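Local coordinates for protein TetR-like transcriptional regulator (PDB 3F1B) that is probably a DNA-binding transcription regulator of the TetR family that recognises cis-regulatory DNA through a predicted helix-turn-helix motif, at residues L20-V24 against A64-E69; R72-L77 against G97-F101; I134-A138 against A158-V162. One frame throughout, in Å; residues are numbered along the deposited sequence.

Contact 1: L20-V24 against A64-E69; sequences LDAAV and ACIQRE
Within segments 20-24 and 64-69, L20 and C65 have the nearest CA atoms, 5.7 Å apart, and the two helical segments cross almost at a right angle (-98°) with their axes 9.8 Å apart. R68 carries much of the contact. Its CG lies anti to the backbone N, and the chain bends at chi3 (74°), which lays the guanidinium over L20. One face of that group is covered by L20 CB, 3.5 Å from R68 CZ. The two carboxylates lie at its edge. R68 NH2 donates to D21 OD2 at 2.7 Å, nearly along the C-O axis, while the bond from NH1 to the same oxygen is weak. The D21 carboxylate and the R68 guanidinium planes are 49° apart. Side-on, R68 NE and NH2 both hold E69 OE2, with NH2 at 2.7 Å. This oxygen and D21 OD2 stay 5.2 Å apart, so the arginine probably offsets their mutual repulsion. E69 OE1 turns to R72, a further salt bridge on the same helix. The apolar part is made by L20 CD2, which meets A64 CB at 3.7 Å, and by A23 CB, which faces C65 SG at 4.1 Å. L20 and A23 also rest on L61. The arrangement is that of the TetR-family DNA-binding domain, whose first helix packs on the long helix leading into the C-terminal core.

Contact 2: R72-L77 against G97-F101; sequences RFVEAL and GFLGF
A76 and G97 mark the tight part of this contact, with their CA atoms 5.1 Å apart and the helix axes crossing at 136°. G97 CA makes a CA-H...O contact of 3.4 Å with A76 O. A side chain on G97 would run into that carbonyl, so the glycine lets the backbones close up. One turn after G97, F101 CB packs on A76 CB at 3.7 Å. The F101 ring reaches over helix 58-77, its CG anti to the backbone N (chi1 165°). It lies with one face over the backbone of F73, whose CA sits 4.2 Å from the ring centroid in a CH-pi contact. The F73 ring sends its edge toward the same ring in an offset edge-to-face pair, centroids 5.8 Å apart and planes at 77°. F98 completes an aromatic cluster, meeting F73 obliquely and W109 edge-to-face. This is where the long helix that leaves the DNA-binding domain joins the first helix of the TetR-type C-terminal domain, and L112 and L133 also touch F73. L77 forms a looser flank, its CD1 lying beside F98 CB at 4.0 Å. On the rim, R72 gives only its aliphatic base, CB to F101 CE1 at 3.6 Å. Its extended chain then leads away, and the guanidinium pairs with E69. A sulfate, probably from the crystallisation liquor, lies about 6 Å from the F101 side chain.

Contact 3: I134-A138 against A158-V162; sequences IELTA and AIALV
I134 begins the contact, touching three residues of segment 158-162 through its two branches. Its CG2 meets I159 CG1 at 3.5 Å and reaches A158 CB more loosely. Its CG1 branch, anti to the carbonyl carbon (chi1 -70°), is turned onto V162, where I134 CG1 and V162 CG2 are 3.7 Å apart. The backbone of I134 takes part as well, for A158 CB lies 3.3 Å from I134 O. That oxygen also accepts the helix bond from A138 N, so the A158 methyl rests right against the turn. An alanine here in place of I134 would probably leave I159 CG1 and V162 CG2 without the branches that meet them and open a gap between the helices. R171 of the second subunit packs on both I134 and I159, and A160 of helix 153-173 meets L185 of the second subunit. The contact therefore borders the dimer interface. In TetR-family regulators the last two helices of the C-terminal domain generally pair with those of the partner, and helix 153-173 probably serves in this way here. Next along the segment is T137. Its CG2 lies anti to the backbone N and points into the interface, 3.7 Å from L161 CD1 and also against A158 CB. T137 OG1 bonds to L133 O one turn back, and V162 CG2 lies nearby. L161 in turn packs on L186, L189 and A190 of helix 179-196. A138 closes the walk, its CB 3.8 Å from A158 CB. The A138 and A158 CA atoms are the nearest across the two segments, 5.0 Å apart, which the small size of both alanines allows. The helix axes cross at 119° with 8.8 Å between them.

Overall arrangement
Contacts 1 and 2 share helix 58-77 and touch, E69 O lying against the F101 ring. Contact 3 uses other helices, its centre about 26 Å from that of contact 1, beyond the chain's centre. Contacts 1 and 3 are buried, while contact 2 lies at the surface of the chain. Their chemistry differs. Contact 1 joins apolar packing to a salt-bridge network in the DNA-binding part. Contact 2 is aromatic, with a close glycine-alanine approach. Contact 3 is aliphatic, without a hydrogen bond across it, and it alone touches the second subunit.

Contact 1: L20-V24 against A64-E69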
# COMPACT_ATOMS: atom_id res chain seq x y z
N LEU A 20 -11.19 -11.24 -18.73
CA LEU A 20 -10.88 -10.40 -17.61
C LEU A 20 -10.77 -11.20 -16.30
O LEU A 20 -9.89 -10.92 -15.46
CB LEU A 20 -11.88 -9.22 -17.54
CG LEU A 20 -11.75 -8.16 -18.67
CD1 LEU A 20 -12.95 -7.24 -18.73
CD2 LEU A 20 -10.50 -7.30 -18.64
N ASP A 21 -11.60 -12.23 -16.15
CA ASP A 21 -11.51 -13.12 -14.99
C ASP A 21 -10.18 -13.84 -14.94
O ASP A 21 -9.60 -14.08 -13.87
CB ASP A 21 -12.61 -14.19 -15.06
CG ASP A 21 -13.97 -13.63 -14.78
OD1 ASP A 21 -14.95 -14.37 -14.91
OD2 ASP A 21 -14.08 -12.44 -14.44
N ALA A 22 -9.70 -14.24 -16.10
CA ALA A 22 -8.45 -14.98 -16.21
C ALA A 22 -7.24 -14.06 -16.00
O ALA A 22 -6.20 -14.50 -15.52
CB ALA A 22 -8.38 -15.63 -17.57
N ALA A 23 -7.38 -12.79 -16.41
CA ALA A 23 -6.33 -11.80 -16.29
C ALA A 23 -6.20 -11.47 -14.83
O ALA A 23 -5.08 -11.27 -14.34
CB ALA A 23 -6.68 -10.54 -17.05
N VAL A 24 -7.34 -11.40 -14.15
CA VAL A 24 -7.34 -11.07 -12.75
C VAL A 24 -6.52 -12.13 -11.99
O VAL A 24 -5.56 -11.79 -11.27
CB VAL A 24 -8.78 -10.87 -12.20
CG1 VAL A 24 -8.78 -10.77 -10.70
CG2 VAL A 24 -9.30 -9.58 -12.69
N ALA A 64 -7.84 -2.60 -18.45
CA ALA A 64 -9.27 -3.02 -18.57
C ALA A 64 -9.69 -3.75 -17.28
O ALA A 64 -10.66 -3.42 -16.62
CB ALA A 64 -9.48 -3.91 -19.77
N CYS A 65 -8.88 -4.71 -16.92
CA CYS A 65 -9.00 -5.39 -15.66
C CYS A 65 -9.07 -4.44 -14.48
O CYS A 65 -9.92 -4.60 -13.60
CB CYS A 65 -7.79 -6.30 -15.52
SG CYS A 65 -8.18 -7.69 -14.54
N ILE A 66 -8.19 -3.44 -14.46
CA ILE A 66 -8.20 -2.50 -13.36
C ILE A 66 -9.49 -1.69 -13.36
O ILE A 66 -10.11 -1.47 -12.33
CB ILE A 66 -6.92 -1.56 -13.35
CG1 ILE A 66 -5.72 -2.34 -12.85
CG2 ILE A 66 -7.14 -0.29 -12.50
CD1 ILE A 66 -5.48 -2.22 -11.38
N GLN A 67 -9.87 -1.22 -14.53
CA GLN A 67 -11.15 -0.54 -14.69
C GLN A 67 -12.34 -1.37 -14.13
O GLN A 67 -13.13 -0.84 -13.35
CB GLN A 67 -11.36 -0.29 -16.18
CG GLN A 67 -10.76 1.01 -16.65
CD GLN A 67 -11.67 2.20 -16.30
OE1 GLN A 67 -11.22 3.18 -15.71
NE2 GLN A 67 -12.95 2.09 -16.65
N ARG A 68 -12.45 -2.65 -14.52
CA ARG A 68 -13.54 -3.51 -14.12
C ARG A 68 -13.54 -3.82 -12.61
O ARG A 68 -14.59 -3.68 -11.95
CB ARG A 68 -13.54 -4.81 -14.91
CG ARG A 68 -14.86 -5.59 -14.66
CD ARG A 68 -14.94 -6.93 -15.35
NE ARG A 68 -14.08 -7.86 -14.64
CZ ARG A 68 -14.08 -9.18 -14.79
NH1 ARG A 68 -14.92 -9.81 -15.66
NH2 ARG A 68 -13.22 -9.89 -14.04
N GLU A 69 -12.43 -4.28 -12.05
CA GLU A 69 -12.40 -4.51 -10.60
C GLU A 69 -12.63 -3.20 -9.77
O GLU A 69 -13.34 -3.22 -8.76
CB GLU A 69 -11.10 -5.22 -10.21
CG GLU A 69 -10.85 -6.49 -11.08
CD GLU A 69 -12.09 -7.38 -11.22
OE1 GLU A 69 -12.92 -7.43 -10.30
OE2 GLU A 69 -12.25 -8.07 -12.24

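Contact 2: R72-L77 against G97-F101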
# COMPACT_ATOMS: atom_id res chain seq x y z
N ARG A 72 -16.33 -2.74 -9.44
CA ARG A 72 -17.07 -3.59 -8.51
C ARG A 72 -16.78 -3.04 -7.14
O ARG A 72 -17.63 -3.09 -6.24
CB ARG A 72 -16.66 -5.06 -8.59
CG ARG A 72 -16.81 -5.62 -9.95
CD ARG A 72 -15.85 -6.78 -10.13
NE ARG A 72 -16.32 -7.64 -11.20
CZ ARG A 72 -15.84 -8.86 -11.46
NH1 ARG A 72 -16.36 -9.55 -12.46
NH2 ARG A 72 -14.83 -9.37 -10.73
N PHE A 73 -15.60 -2.46 -7.01
CA PHE A 73 -15.23 -1.93 -5.73
C PHE A 73 -16.12 -0.76 -5.31
O PHE A 73 -16.69 -0.79 -4.22
CB PHE A 73 -13.75 -1.62 -5.68
CG PHE A 73 -13.31 -1.02 -4.41
CD1 PHE A 73 -12.97 -1.84 -3.33
CD2 PHE A 73 -13.19 0.38 -4.29
CE1 PHE A 73 -12.53 -1.26 -2.10
CE2 PHE A 73 -12.75 0.96 -3.07
CZ PHE A 73 -12.44 0.13 -1.97
N VAL A 74 -16.30 0.23 -6.19
CA VAL A 74 -17.11 1.36 -5.80
C VAL A 74 -18.59 1.00 -5.69
O VAL A 74 -19.27 1.48 -4.82
CB VAL A 74 -16.86 2.60 -6.68
CG1 VAL A 74 -15.36 2.75 -6.96
CG2 VAL A 74 -17.67 2.56 -7.94
N GLU A 75 -19.07 0.10 -6.55
CA GLU A 75 -20.42 -0.44 -6.43
C GLU A 75 -20.67 -1.03 -5.04
O GLU A 75 -21.72 -0.84 -4.44
CB GLU A 75 -20.69 -1.48 -7.50
CG GLU A 75 -20.28 -0.99 -8.88
CD GLU A 75 -20.55 -2.01 -9.99
OE1 GLU A 75 -20.08 -3.17 -9.90
OE2 GLU A 75 -21.22 -1.63 -10.98
N ALA A 76 -19.68 -1.73 -4.52
CA ALA A 76 -19.77 -2.28 -3.18
C ALA A 76 -19.93 -1.22 -2.07
O ALA A 76 -20.50 -1.51 -1.03
CB ALA A 76 -18.55 -3.19 -2.90
N LEU A 77 -19.43 -0.00 -2.30
CA LEU A 77 -19.62 1.12 -1.41
C LEU A 77 -21.00 1.75 -1.58
O LEU A 77 -21.50 2.40 -0.67
CB LEU A 77 -18.56 2.17 -1.68
CG LEU A 77 -17.16 1.94 -1.08
CD1 LEU A 77 -16.74 0.50 -1.01
CD2 LEU A 77 -16.12 2.75 -1.80
N GLY A 97 -19.45 -2.83 3.24
CA GLY A 97 -19.43 -3.12 1.80
C GLY A 97 -18.01 -3.38 1.26
O GLY A 97 -17.76 -4.43 0.63
N PHE A 98 -17.10 -2.45 1.53
CA PHE A 98 -15.66 -2.61 1.25
C PHE A 98 -15.12 -3.93 1.76
O PHE A 98 -14.46 -4.67 1.00
CB PHE A 98 -14.89 -1.46 1.91
CG PHE A 98 -13.42 -1.66 2.00
CD1 PHE A 98 -12.69 -2.10 0.91
CD2 PHE A 98 -12.75 -1.30 3.15
CE1 PHE A 98 -11.34 -2.24 0.99
CE2 PHE A 98 -11.40 -1.43 3.24
CZ PHE A 98 -10.69 -1.89 2.18
N LEU A 99 -15.33 -4.21 3.04
CA LEU A 99 -14.76 -5.40 3.62
C LEU A 99 -15.41 -6.71 3.13
O LEU A 99 -14.71 -7.73 2.98
CB LEU A 99 -14.76 -5.32 5.12
CG LEU A 99 -13.72 -4.37 5.71
CD1 LEU A 99 -14.05 -4.30 7.19
CD2 LEU A 99 -12.24 -4.81 5.44
N GLY A 100 -16.73 -6.69 2.88
CA GLY A 100 -17.45 -7.85 2.30
C GLY A 100 -16.98 -8.13 0.87
O GLY A 100 -16.82 -9.30 0.47
N PHE A 101 -16.71 -7.07 0.11
CA PHE A 101 -16.19 -7.22 -1.25
C PHE A 101 -14.77 -7.88 -1.30
O PHE A 101 -14.46 -8.71 -2.15
CB PHE A 101 -16.14 -5.87 -1.92
CG PHE A 101 -15.30 -5.85 -3.17
CD1 PHE A 101 -15.85 -6.19 -4.41
CD2 PHE A 101 -13.95 -5.49 -3.13
CE1 PHE A 101 -15.07 -6.17 -5.56
CE2 PHE A 101 -13.17 -5.47 -4.31
CZ PHE A 101 -13.75 -5.82 -5.50

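Contact 3: I134-A138 against A158-V162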
# COMPACT_ATOMS: atom_id res chain seq x y z
N ILE A 134 -10.25 9.09 0.58
CA ILE A 134 -9.80 9.83 1.80
C ILE A 134 -10.58 11.15 2.05
O ILE A 134 -10.99 11.44 3.18
CB ILE A 134 -8.26 10.07 1.76
CG1 ILE A 134 -7.54 8.76 1.96
CG2 ILE A 134 -7.82 11.12 2.83
CD1 ILE A 134 -6.09 8.76 1.43
N GLU A 135 -10.77 11.95 1.00
CA GLU A 135 -11.60 13.14 1.00
C GLU A 135 -13.07 12.87 1.35
O GLU A 135 -13.68 13.63 2.08
CB GLU A 135 -11.53 13.76 -0.41
CG GLU A 135 -12.55 14.87 -0.68
CD GLU A 135 -12.41 15.52 -2.10
OE1 GLU A 135 -12.62 16.75 -2.20
OE2 GLU A 135 -12.11 14.82 -3.10
N LEU A 136 -13.64 11.80 0.82
CA LEU A 136 -15.00 11.44 1.20
C LEU A 136 -15.07 11.09 2.69
O LEU A 136 -16.04 11.42 3.36
CB LEU A 136 -15.49 10.25 0.36
CG LEU A 136 -15.98 10.65 -1.04
CD1 LEU A 136 -15.94 9.49 -2.07
CD2 LEU A 136 -17.36 11.43 -1.06
N THR A 137 -14.03 10.44 3.22
CA THR A 137 -14.04 10.00 4.59
C THR A 137 -13.90 11.16 5.55
O THR A 137 -14.51 11.14 6.63
CB THR A 137 -12.86 9.03 4.80
OG1 THR A 137 -13.07 7.93 3.93
CG2 THR A 137 -12.78 8.51 6.21
N ALA A 138 -13.05 12.12 5.22
CA ALA A 138 -12.89 13.31 6.06
C ALA A 138 -14.17 14.09 6.15
O ALA A 138 -14.50 14.59 7.23
CB ALA A 138 -11.81 14.21 5.51
N ALA A 158 -8.92 10.82 8.58
CA ALA A 158 -9.33 10.09 7.37
C ALA A 158 -8.25 9.27 6.78
O ALA A 158 -8.48 8.15 6.36
CB ALA A 158 -9.91 11.02 6.29
N ILE A 159 -7.06 9.83 6.71
CA ILE A 159 -5.95 9.15 6.06
C ILE A 159 -5.57 7.95 6.90
O ILE A 159 -5.35 6.87 6.36
CB ILE A 159 -4.73 10.09 5.96
CG1 ILE A 159 -5.02 11.26 4.99
CG2 ILE A 159 -3.48 9.33 5.51
CD1 ILE A 159 -4.25 12.65 5.33
N ALA A 160 -5.45 8.15 8.22
CA ALA A 160 -5.13 7.03 9.11
C ALA A 160 -6.18 5.89 9.02
O ALA A 160 -5.78 4.72 9.00
CB ALA A 160 -5.05 7.51 10.50
N LEU A 161 -7.48 6.23 9.02
CA LEU A 161 -8.58 5.24 8.88
C LEU A 161 -8.53 4.49 7.53
O LEU A 161 -8.84 3.28 7.45
CB LEU A 161 -9.93 5.98 8.96
CG LEU A 161 -11.25 5.33 9.48
CD1 LEU A 161 -12.50 5.71 8.68
CD2 LEU A 161 -11.26 3.77 9.78
N VAL A 162 -8.15 5.17 6.46
CA VAL A 162 -8.10 4.50 5.15
C VAL A 162 -6.90 3.57 5.06
O VAL A 162 -6.99 2.44 4.52
CB VAL A 162 -8.08 5.53 3.99
CG1 VAL A 162 -7.72 4.85 2.62
CG2 VAL A 162 -9.47 6.21 3.90